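Local coordinates for protein hybrid kinase (PDB 6QRL) that probably transfers phosphate from ATP to histidine as a hybrid sensor histidine kinase, here represented by its pseudo-receiver domain with bound cyclic di-GMP, at residues L52-A57 with K66-R71; E80-I85 with S94-K99. All blocks are in the same frame, centred on the assembly; numbering follows the deposited sequence.

Interaction 1 of 2, residues L52-A57 with K66-R71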
ATOM      1  N   LEU A  52      -0.976  -2.592   2.805  1.00 32.28           N
ATOM      2  CA  LEU A  52      -1.284  -1.148   2.622  1.00 31.59           C
ATOM      3  C   LEU A  52      -0.720  -0.657   1.289  1.00 31.49           C
ATOM      4  O   LEU A  52       0.506  -0.714   1.116  1.00 32.42           O
ATOM      5  CB  LEU A  52      -0.691  -0.357   3.790  1.00 33.46           C
ATOM      6  CG  LEU A  52      -1.022  -0.881   5.187  1.00 36.05           C
ATOM      7  CD1 LEU A  52      -0.301  -0.073   6.264  1.00 36.43           C
ATOM      8  CD2 LEU A  52      -2.527  -0.855   5.426  1.00 38.38           C
ATOM      9  N   LEU A  53      -1.585  -0.283   0.346  1.00 30.02           N
ATOM     10  CA  LEU A  53      -1.167   0.420  -0.889  1.00 31.16           C
ATOM     11  C   LEU A  53      -1.207   1.917  -0.544  1.00 31.01           C
ATOM     12  O   LEU A  53      -2.286   2.427  -0.197  1.00 29.02           O
ATOM     13  CB  LEU A  53      -2.104   0.083  -2.048  1.00 33.20           C
ATOM     14  CG  LEU A  53      -1.852  -1.178  -2.864  1.00 38.03           C
ATOM     15  CD1 LEU A  53      -0.999  -2.225  -2.170  1.00 40.94           C
ATOM     16  CD2 LEU A  53      -3.162  -1.756  -3.358  1.00 38.70           C
ATOM     17  N   ILE A  54      -0.046   2.565  -0.556  1.00 29.18           N
ATOM     18  CA  ILE A  54       0.115   3.973  -0.110  1.00 29.58           C
ATOM     19  C   ILE A  54       0.534   4.803  -1.313  1.00 29.82           C
ATOM     20  O   ILE A  54       1.648   4.582  -1.803  1.00 29.22           O
ATOM     21  CB  ILE A  54       1.108   4.068   1.053  1.00 30.35           C
ATOM     22  CG1 ILE A  54       0.623   3.235   2.243  1.00 32.64           C
ATOM     23  CG2 ILE A  54       1.335   5.518   1.461  1.00 29.80           C
ATOM     24  CD1 ILE A  54       1.599   3.200   3.414  1.00 32.74           C
ATOM     25  N   ASP A  55      -0.321   5.737  -1.720  1.00 29.03           N
ATOM     26  CA  ASP A  55      -0.093   6.701  -2.825  1.00 30.31           C
ATOM     27  C   ASP A  55       1.050   7.650  -2.455  1.00 30.00           C
ATOM     28  O   ASP A  55       0.943   8.307  -1.431  1.00 29.11           O
ATOM     29  CB  ASP A  55      -1.397   7.444  -3.134  1.00 29.66           C
ATOM     30  CG  ASP A  55      -1.420   8.169  -4.472  1.00 31.81           C
ATOM     31  OD1 ASP A  55      -0.319   8.384  -5.036  1.00 30.95           O
ATOM     32  OD2 ASP A  55      -2.549   8.560  -4.930  1.00 33.07           O
ATOM     33  N   ALA A  56       2.114   7.722  -3.267  1.00 29.99           N
ATOM     34  CA  ALA A  56       3.226   8.688  -3.070  1.00 31.12           C
ATOM     35  C   ALA A  56       2.715  10.137  -3.106  1.00 30.86           C
ATOM     36  O   ALA A  56       3.456  11.037  -2.665  1.00 31.66           O
ATOM     37  CB  ALA A  56       4.323   8.506  -4.088  1.00 31.30           C
ATOM     38  N   ALA A  57       1.516  10.402  -3.617  1.00 29.99           N
ATOM     39  CA  ALA A  57       0.868  11.720  -3.450  1.00 32.21           C
ATOM     40  C   ALA A  57       0.810  12.132  -1.965  1.00 33.25           C
ATOM     41  O   ALA A  57       0.702  13.329  -1.717  1.00 35.20           O
ATOM     42  CB  ALA A  57      -0.507  11.681  -4.059  1.00 33.88           C
ATOM     43  N   LYS A  66       6.765   7.595   5.196  1.00 42.70           N
ATOM     44  CA  LYS A  66       7.116   6.532   6.174  1.00 45.41           C
ATOM     45  C   LYS A  66       6.058   5.440   6.083  1.00 41.20           C
ATOM     46  O   LYS A  66       4.897   5.653   6.419  1.00 43.33           O
ATOM     47  CB  LYS A  66       7.176   7.055   7.613  1.00 50.25           C
ATOM     48  CG  LYS A  66       7.681   8.475   7.785  1.00 58.04           C
ATOM     49  CD  LYS A  66       9.176   8.640   7.519  1.00 64.60           C
ATOM     50  CE  LYS A  66       9.608  10.096   7.495  1.00 68.03           C
ATOM     51  NZ  LYS A  66      10.814  10.297   6.655  1.00 69.23           N
ATOM     52  N   PRO A  67       6.439   4.214   5.704  1.00 36.28           N
ATOM     53  CA  PRO A  67       5.522   3.088   5.779  1.00 36.51           C
ATOM     54  C   PRO A  67       5.364   2.735   7.261  1.00 36.66           C
ATOM     55  O   PRO A  67       6.325   2.784   8.016  1.00 34.40           O
ATOM     56  CB  PRO A  67       6.277   2.042   4.948  1.00 36.56           C
ATOM     57  CG  PRO A  67       7.720   2.299   5.274  1.00 37.51           C
ATOM     58  CD  PRO A  67       7.805   3.808   5.336  1.00 38.81           C
ATOM     59  N   PRO A  68       4.154   2.418   7.752  1.00 36.81           N
ATOM     60  CA  PRO A  68       3.989   2.055   9.163  1.00 37.48           C
ATOM     61  C   PRO A  68       4.847   0.849   9.588  1.00 38.57           C
ATOM     62  O   PRO A  68       4.893  -0.179   8.891  1.00 37.38           O
ATOM     63  CB  PRO A  68       2.509   1.678   9.282  1.00 38.52           C
ATOM     64  CG  PRO A  68       1.850   2.261   8.056  1.00 37.82           C
ATOM     65  CD  PRO A  68       2.907   2.376   6.979  1.00 35.87           C
ATOM     66  N   ALA A  69       5.493   0.975  10.741  1.00 39.37           N
ATOM     67  CA  ALA A  69       6.341  -0.076  11.342  1.00 40.74           C
ATOM     68  C   ALA A  69       5.504  -1.348  11.540  1.00 40.74           C
ATOM     69  O   ALA A  69       4.330  -1.262  11.948  1.00 39.63           O
ATOM     70  CB  ALA A  69       6.958   0.421  12.638  1.00 41.08           C
ATOM     71  N   GLY A  70       6.087  -2.500  11.214  1.00 41.29           N
ATOM     72  CA  GLY A  70       5.487  -3.823  11.436  1.00 40.74           C
ATOM     73  C   GLY A  70       4.362  -4.122  10.464  1.00 39.56           C
ATOM     74  O   GLY A  70       3.704  -5.161  10.635  1.00 41.24           O
ATOM     75  N   ARG A  71       4.149  -3.285   9.447  1.00 36.71           N
ATOM     76  CA  ARG A  71       3.104  -3.522   8.422  1.00 35.89           C
ATOM     77  C   ARG A  71       3.763  -3.802   7.068  1.00 35.35           C
ATOM     78  O   ARG A  71       4.993  -3.559   6.913  1.00 34.60           O
ATOM     79  CB  ARG A  71       2.151  -2.328   8.419  1.00 35.10           C
ATOM     80  CG  ARG A  71       1.426  -2.104   9.755  1.00 35.29           C
ATOM     81  CD  ARG A  71       0.527  -3.256  10.196  1.00 36.54           C
ATOM     82  NE  ARG A  71      -0.536  -3.481   9.210  1.00 37.54           N
ATOM     83  CZ  ARG A  71      -1.807  -3.095   9.303  1.00 38.00           C
ATOM     84  NH1 ARG A  71      -2.245  -2.472  10.387  1.00 39.24           N
ATOM     85  NH2 ARG A  71      -2.647  -3.347   8.302  1.00 37.06           N
TER

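Interaction 2 of 2, residues E80-I85 with S94-K99. With C2E (9,9'-[(2R,3R,3aS,5S,7aR,9R,10R,10aS,12S,14aR)-3,5,10,12-tetrahydroxy-5,12-dioxidooctahydro-2H,7H-difuro[3,2-d:3',2'-j][1,3,7,9,2,8]tetraoxadiphosphacyclododecine-2,9-diyl]bis(2-amino-1,9-dihydro-6H-purin-6-one)), chain C.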
ATOM      1  N   GLU A  80       7.885   9.028 -13.444  1.00 45.81           N
ATOM      2  CA  GLU A  80       8.885  10.102 -13.172  1.00 49.49           C
ATOM      3  C   GLU A  80       9.441   9.967 -11.745  1.00 45.25           C
ATOM      4  O   GLU A  80      10.452  10.607 -11.466  1.00 46.54           O
ATOM      5  CB  GLU A  80       8.286  11.506 -13.346  1.00 56.82           C
ATOM      6  CG  GLU A  80       7.640  11.764 -14.713  1.00 64.21           C
ATOM      7  CD  GLU A  80       6.224  11.200 -14.859  1.00 69.87           C
ATOM      8  OE1 GLU A  80       6.082  10.120 -15.493  1.00 74.42           O
ATOM      9  OE2 GLU A  80       5.250  11.834 -14.336  1.00 74.56           O
ATOM     10  N   GLN A  81       8.803   9.211 -10.853  1.00 39.82           N
ATOM     11  CA  GLN A  81       9.225   9.129  -9.421  1.00 40.62           C
ATOM     12  C   GLN A  81       9.990   7.826  -9.139  1.00 40.33           C
ATOM     13  O   GLN A  81      10.201   7.524  -7.968  1.00 37.93           O
ATOM     14  CB  GLN A  81       8.034   9.224  -8.462  1.00 38.83           C
ATOM     15  CG  GLN A  81       7.298  10.563  -8.491  1.00 39.79           C
ATOM     16  CD  GLN A  81       5.930  10.478  -7.837  1.00 37.93           C
ATOM     17  OE1 GLN A  81       5.282   9.438  -7.813  1.00 35.32           O
ATOM     18  NE2 GLN A  81       5.479  11.582  -7.263  1.00 39.26           N
ATOM     19  N   ARG A  82      10.480   7.129 -10.170  1.00 43.54           N
ATOM     20  CA  ARG A  82      11.284   5.886 -10.011  1.00 44.44           C
ATOM     21  C   ARG A  82      12.607   6.199  -9.318  1.00 42.21           C
ATOM     22  O   ARG A  82      13.119   5.304  -8.647  1.00 41.55           O
ATOM     23  CB  ARG A  82      11.494   5.200 -11.360  1.00 48.28           C
ATOM     24  CG  ARG A  82      10.203   4.597 -11.891  1.00 51.51           C
ATOM     25  CD  ARG A  82      10.338   4.316 -13.373  1.00 54.89           C
ATOM     26  NE  ARG A  82      10.397   2.882 -13.450  1.00 57.97           N
ATOM     27  CZ  ARG A  82       9.528   2.123 -14.099  1.00 59.51           C
ATOM     28  NH1 ARG A  82       8.571   2.642 -14.854  1.00 57.75           N
ATOM     29  NH2 ARG A  82       9.680   0.818 -14.051  1.00 63.54           N
ATOM     30  N   ASP A  83      13.109   7.426  -9.426  1.00 42.43           N
ATOM     31  CA  ASP A  83      14.368   7.854  -8.751  1.00 43.54           C
ATOM     32  C   ASP A  83      14.221   7.706  -7.231  1.00 39.70           C
ATOM     33  O   ASP A  83      15.246   7.643  -6.579  1.00 43.23           O
ATOM     34  CB  ASP A  83      14.797   9.277  -9.141  1.00 47.69           C
ATOM     35  CG  ASP A  83      13.770  10.400  -8.951  1.00 49.64           C
ATOM     36  OD1 ASP A  83      12.625  10.138  -8.530  1.00 49.68           O
ATOM     37  OD2 ASP A  83      14.127  11.554  -9.264  1.00 59.90           O
ATOM     38  N   ARG A  84      13.006   7.599  -6.688  1.00 36.87           N
ATOM     39  CA  ARG A  84      12.779   7.475  -5.226  1.00 37.94           C
ATOM     40  C   ARG A  84      12.819   6.029  -4.736  1.00 35.10           C
ATOM     41  O   ARG A  84      12.738   5.824  -3.518  1.00 31.38           O
ATOM     42  CB  ARG A  84      11.421   8.060  -4.859  1.00 39.78           C
ATOM     43  CG  ARG A  84      11.289   9.537  -5.195  1.00 42.56           C
ATOM     44  CD  ARG A  84      10.001   9.985  -4.536  1.00 45.00           C
ATOM     45  NE  ARG A  84       9.530  11.217  -5.136  1.00 49.82           N
ATOM     46  CZ  ARG A  84       8.383  11.820  -4.813  1.00 51.64           C
ATOM     47  NH1 ARG A  84       8.059  12.946  -5.432  1.00 51.42           N
ATOM     48  NH2 ARG A  84       7.551  11.273  -3.932  1.00 46.32           N
ATOM     49  N   ILE A  85      12.925   5.046  -5.615  1.00 35.60           N
ATOM     50  CA  ILE A  85      12.783   3.618  -5.203  1.00 37.35           C
ATOM     51  C   ILE A  85      13.779   3.296  -4.069  1.00 36.14           C
ATOM     52  O   ILE A  85      13.333   2.772  -3.048  1.00 36.47           O
ATOM     53  CB  ILE A  85      12.888   2.699  -6.435  1.00 40.09           C
ATOM     54  CG1 ILE A  85      11.592   2.798  -7.257  1.00 43.64           C
ATOM     55  CG2 ILE A  85      13.212   1.271  -6.030  1.00 43.10           C
ATOM     56  CD1 ILE A  85      11.696   2.283  -8.692  1.00 45.39           C
ATOM     57  N   SER A  94       7.886  -2.533   0.871  1.00 30.27           N
ATOM     58  CA  SER A  94       8.108  -3.887   0.309  1.00 32.00           C
ATOM     59  C   SER A  94       8.437  -3.777  -1.185  1.00 33.13           C
ATOM     60  O   SER A  94       9.256  -4.537  -1.686  1.00 34.72           O
ATOM     61  CB  SER A  94       6.861  -4.714   0.516  1.00 33.40           C
ATOM     62  OG  SER A  94       6.943  -5.965  -0.148  1.00 34.39           O
ATOM     63  N   GLY A  95       7.783  -2.857  -1.875  1.00 32.63           N
ATOM     64  CA  GLY A  95       7.843  -2.714  -3.337  1.00 32.57           C
ATOM     65  C   GLY A  95       7.047  -1.497  -3.779  1.00 31.10           C
ATOM     66  O   GLY A  95       6.576  -0.707  -2.929  1.00 30.05           O
ATOM     67  N   TYR A  96       6.946  -1.333  -5.078  1.00 31.03           N
ATOM     68  CA  TYR A  96       6.273  -0.185  -5.720  1.00 31.29           C
ATOM     69  C   TYR A  96       5.355  -0.728  -6.820  1.00 31.51           C
ATOM     70  O   TYR A  96       5.544  -1.869  -7.298  1.00 30.49           O
ATOM     71  CB  TYR A  96       7.301   0.794  -6.282  1.00 32.67           C
ATOM     72  CG  TYR A  96       8.080   0.270  -7.457  1.00 34.92           C
ATOM     73  CD1 TYR A  96       9.300  -0.361  -7.282  1.00 36.19           C
ATOM     74  CD2 TYR A  96       7.571   0.385  -8.748  1.00 37.29           C
ATOM     75  CE1 TYR A  96       9.994  -0.891  -8.361  1.00 38.86           C
ATOM     76  CE2 TYR A  96       8.264  -0.106  -9.838  1.00 37.98           C
ATOM     77  CZ  TYR A  96       9.487  -0.729  -9.649  1.00 40.25           C
ATOM     78  OH  TYR A  96      10.143  -1.222 -10.732  1.00 39.40           O
ATOM     79  N   LEU A  97       4.385   0.091  -7.192  1.00 29.53           N
ATOM     80  CA  LEU A  97       3.496  -0.077  -8.354  1.00 31.20           C
ATOM     81  C   LEU A  97       3.528   1.244  -9.113  1.00 32.50           C
ATOM     82  O   LEU A  97       3.514   2.303  -8.438  1.00 32.26           O
ATOM     83  CB  LEU A  97       2.095  -0.391  -7.828  1.00 31.32           C
ATOM     84  CG  LEU A  97       1.938  -1.787  -7.242  1.00 32.67           C
ATOM     85  CD1 LEU A  97       0.613  -1.943  -6.513  1.00 33.23           C
ATOM     86  CD2 LEU A  97       2.087  -2.812  -8.350  1.00 33.97           C
ATOM     87  N   ILE A  98       3.550   1.183 -10.438  1.00 34.52           N
ATOM     88  CA  ILE A  98       3.558   2.367 -11.337  1.00 36.02           C
ATOM     89  C   ILE A  98       2.109   2.681 -11.712  1.00 38.93           C
ATOM     90  O   ILE A  98       1.401   1.770 -12.162  1.00 37.49           O
ATOM     91  CB  ILE A  98       4.430   2.100 -12.578  1.00 39.87           C
ATOM     92  CG1 ILE A  98       5.883   1.777 -12.212  1.00 41.12           C
ATOM     93  CG2 ILE A  98       4.324   3.258 -13.562  1.00 39.86           C
ATOM     94  CD1 ILE A  98       6.613   2.918 -11.505  1.00 42.99           C
ATOM     95  N   LYS A  99       1.697   3.936 -11.502  1.00 39.84           N
ATOM     96  CA  LYS A  99       0.395   4.521 -11.906  1.00 40.62           C
ATOM     97  C   LYS A  99       0.464   4.849 -13.392  1.00 42.40           C
ATOM     98  O   LYS A  99       1.421   5.476 -13.823  1.00 44.33           O
ATOM     99  CB  LYS A  99       0.089   5.770 -11.075  1.00 41.09           C
ATOM    100  CG  LYS A  99      -0.349   5.493  -9.648  1.00 41.09           C
ATOM    101  CD  LYS A  99      -0.589   6.767  -8.807  1.00 42.52           C
ATOM    102  CE  LYS A  99       0.670   7.556  -8.489  1.00 42.61           C
ATOM    103  NZ  LYS A  99       0.313   8.822  -7.803  1.00 43.28           N
TER
HETATM  104  P1  C2E C 401       9.905  -1.915 -14.111  1.00 45.60           P
HETATM  105  O2P C2E C 401       9.052  -1.097 -13.169  1.00 42.35           O
HETATM  106  O1P C2E C 401      11.344  -1.550 -14.314  1.00 46.55           O
HETATM  107  O5' C2E C 401       9.927  -3.387 -13.479  1.00 46.13           O
HETATM  108  C5' C2E C 401      10.861  -4.336 -13.998  1.00 48.76           C
HETATM  109  C4' C2E C 401      10.675  -5.610 -13.230  1.00 49.19           C
HETATM  110  O4' C2E C 401      11.098  -5.418 -11.867  1.00 49.60           O
HETATM  111  C3' C2E C 401       9.233  -6.074 -13.106  1.00 50.63           C
HETATM  112  O3' C2E C 401       8.926  -6.761 -14.332  1.00 51.01           O
HETATM  113  C2' C2E C 401       9.272  -6.939 -11.826  1.00 50.82           C
HETATM  114  O2' C2E C 401       9.329  -8.319 -12.121  1.00 51.47           O
HETATM  115  C1' C2E C 401      10.529  -6.451 -11.094  1.00 51.24           C
HETATM  116  N9  C2E C 401      10.316  -5.876  -9.765  1.00 51.45           N
HETATM  117  C8  C2E C 401      11.199  -5.953  -8.715  1.00 50.17           C
HETATM  118  N7  C2E C 401      10.801  -5.281  -7.660  1.00 49.44           N
HETATM  119  C5  C2E C 401       9.598  -4.707  -8.043  1.00 45.29           C
HETATM  120  C6  C2E C 401       8.714  -3.874  -7.317  1.00 42.72           C
HETATM  121  O6  C2E C 401       8.841  -3.430  -6.175  1.00 41.11           O
HETATM  122  N1  C2E C 401       7.610  -3.502  -8.083  1.00 42.09           N
HETATM  123  C2  C2E C 401       7.367  -3.896  -9.378  1.00 42.64           C
HETATM  124  N2  C2E C 401       6.244  -3.425  -9.944  1.00 42.44           N
HETATM  125  N3  C2E C 401       8.195  -4.683 -10.069  1.00 45.19           N
HETATM  126  C4  C2E C 401       9.286  -5.054  -9.344  1.00 47.55           C
HETATM  127  P11 C2E C 401       7.418  -6.624 -14.861  1.00 47.66           P
HETATM  128  O21 C2E C 401       6.550  -6.814 -13.653  1.00 48.11           O
HETATM  129  O11 C2E C 401       7.255  -7.537 -16.041  1.00 50.94           O
HETATM  130  O5A C2E C 401       7.309  -5.122 -15.410  1.00 45.68           O
HETATM  131  C5A C2E C 401       7.905  -4.733 -16.683  1.00 45.60           C
HETATM  132  C4A C2E C 401       7.643  -3.267 -16.922  1.00 44.32           C
HETATM  133  O4A C2E C 401       6.244  -3.075 -17.248  1.00 43.63           O
HETATM  134  C3A C2E C 401       7.876  -2.340 -15.733  1.00 42.98           C
HETATM  135  O3A C2E C 401       9.279  -2.066 -15.598  1.00 46.44           O
HETATM  136  C2A C2E C 401       7.014  -1.140 -16.115  1.00 42.60           C
HETATM  137  O2A C2E C 401       7.513  -0.247 -17.079  1.00 47.39           O
HETATM  138  C1A C2E C 401       5.801  -1.826 -16.745  1.00 42.47           C
HETATM  139  N91 C2E C 401       4.766  -2.055 -15.754  1.00 37.04           N
HETATM  140  C81 C2E C 401       4.722  -3.124 -14.896  1.00 36.15           C
HETATM  141  N71 C2E C 401       3.722  -3.069 -14.049  1.00 35.73           N
HETATM  142  C51 C2E C 401       3.079  -1.882 -14.372  1.00 35.41           C
HETATM  143  C61 C2E C 401       1.923  -1.309 -13.797  1.00 35.99           C
HETATM  144  O61 C2E C 401       1.282  -1.715 -12.818  1.00 36.49           O
HETATM  145  N11 C2E C 401       1.590  -0.110 -14.435  1.00 36.74           N
HETATM  146  C21 C2E C 401       2.270   0.453 -15.490  1.00 35.67           C
HETATM  147  N21 C2E C 401       1.756   1.598 -15.968  1.00 35.57           N
HETATM  148  N31 C2E C 401       3.374  -0.070 -16.017  1.00 34.90           N
HETATM  149  C41 C2E C 401       3.710  -1.242 -15.425  1.00 36.18           C

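Interaction 1 of 2, residues L52-A57 with K66-R71
Leu52 and Ile54, alternate residues on one face of strand 51-55, meet Pro68 and Arg71 of the connection that leads on to strand 73-77. The apolar contacts come first. Leu52 and Pro68 reach toward each other, with CD1 of Leu52 3.6 Å from CG of Pro68. The same CD1 lies 4.0 Å from CB of Arg71, so one methyl touches both the proline ring and the base of the arginine. Ile54 meets the other part of the ring, its CD1 3.9 Å from CD of Pro68. In Ile54, CG1 stands anti to the carbonyl carbon (chi1 -60°) and CD1 extends from it toward the loop. Beta-branched Ile54 suits an extended strand, Leu52 brings two methyls to the buried side, and the compact, rigid proline gives them a fixed surface; Ile39 of helix 39-45 also packs on both Ile54 and Pro68.

Arg71 adds a contact of mixed character. Its chain bends at both chi2 and chi3 and crosses Leu52 at about a right angle, which brings NH2 3.8 Å from CD2 of Leu52, obliquely to the guanidinium. The polar end is held by the backbone, because NH2 donates to the carbonyl O of Ala50.

Hydrogen bonds within each segment shape the backbone. Residues Pro68 to Arg71 form a type II turn closed by Arg71 N to Pro68 O at 3.2 Å, and Gly70 readily takes the positive phi of its third position. At the carboxyl end of the strand, Asp55 OD1 accepts from Ala57 N at 3.1 Å in an Asx turn, the donor approaching from above the carboxylate plane; Asp55 is the predicted phosphorylation site.

No hydrogen bond joins the two segments here, which implies that the loop is seated on the strand through the fit of methyls against a proline ring, while the arginine charge is turned to a carbonyl beside that apolar patch.

Interaction 2 of 2, residues E80-I85 with S94-K99
Ile85 lies against one face of the Tyr96 ring while a guanine of cyclic di-GMP lies against the opposite face, within the last beta-alpha-beta crossover of the receiver fold. The 3-10 segment 80-84 leads into helix 85-91, and the chain returns as strand 95-98.

The apolar contact is a CH-pi interaction: CD1 of Ile85 sits 3.9 Å from the ring centroid, 21° off its normal and displaced toward the rim. Chi1 of 69° places CG of Tyr96 between backbone N and carbonyl carbon, and chi2 of -93° turns the ring so that one face meets Ile85 and the other the guanine. On the ligand side N1 stands over the ring centre. Ile98 likewise has two uses, its CG1 lying 3.9 Å from NH1 of Arg82 over one guanidinium face, while its CB and CG2 pack against the second guanine.

Hydrogen bonds read the edge of the first guanine through the backbone. Tyr96 N donates to O6 at 3.0 Å, and Tyr96 O accepts from N1 at 2.7 Å and, less straight, from N2. Gly95, with no side chain, suits the neighbouring place, where its CA comes close to O6.

The phosphate contacts are polar and charged. An arginine suits this anion, and Arg82, bent at chi3, brings the edge of its guanidinium to the phosphate, although the modelled separation is implausibly short and its detail doubtful. The tyrosine contributes its tip as well as its faces: Tyr96 OH donates to phosphate oxygen O2P at 2.7 Å.

Overall arrangement
From the N terminus, strand 51-55 of the central parallel sheet enters interaction 1, which closes the connection to strand 73-77; no helix lies between its two segments, whereas a canonical receiver carries one there. The chain then runs through strand 73-77 into residues 80-85, and interaction 2 closes the next crossover, around helix 85-91, at edge strand 95-98. The two contacts follow in series, neither nested nor crossing. They meet at the carboxyl ends of the strands, where Asp55 OD1 forms a 2.9 Å salt bridge with Lys99 NZ and Ala56 packs on Gln81, linking the predicted phosphorylation site to the strand that binds the second messenger.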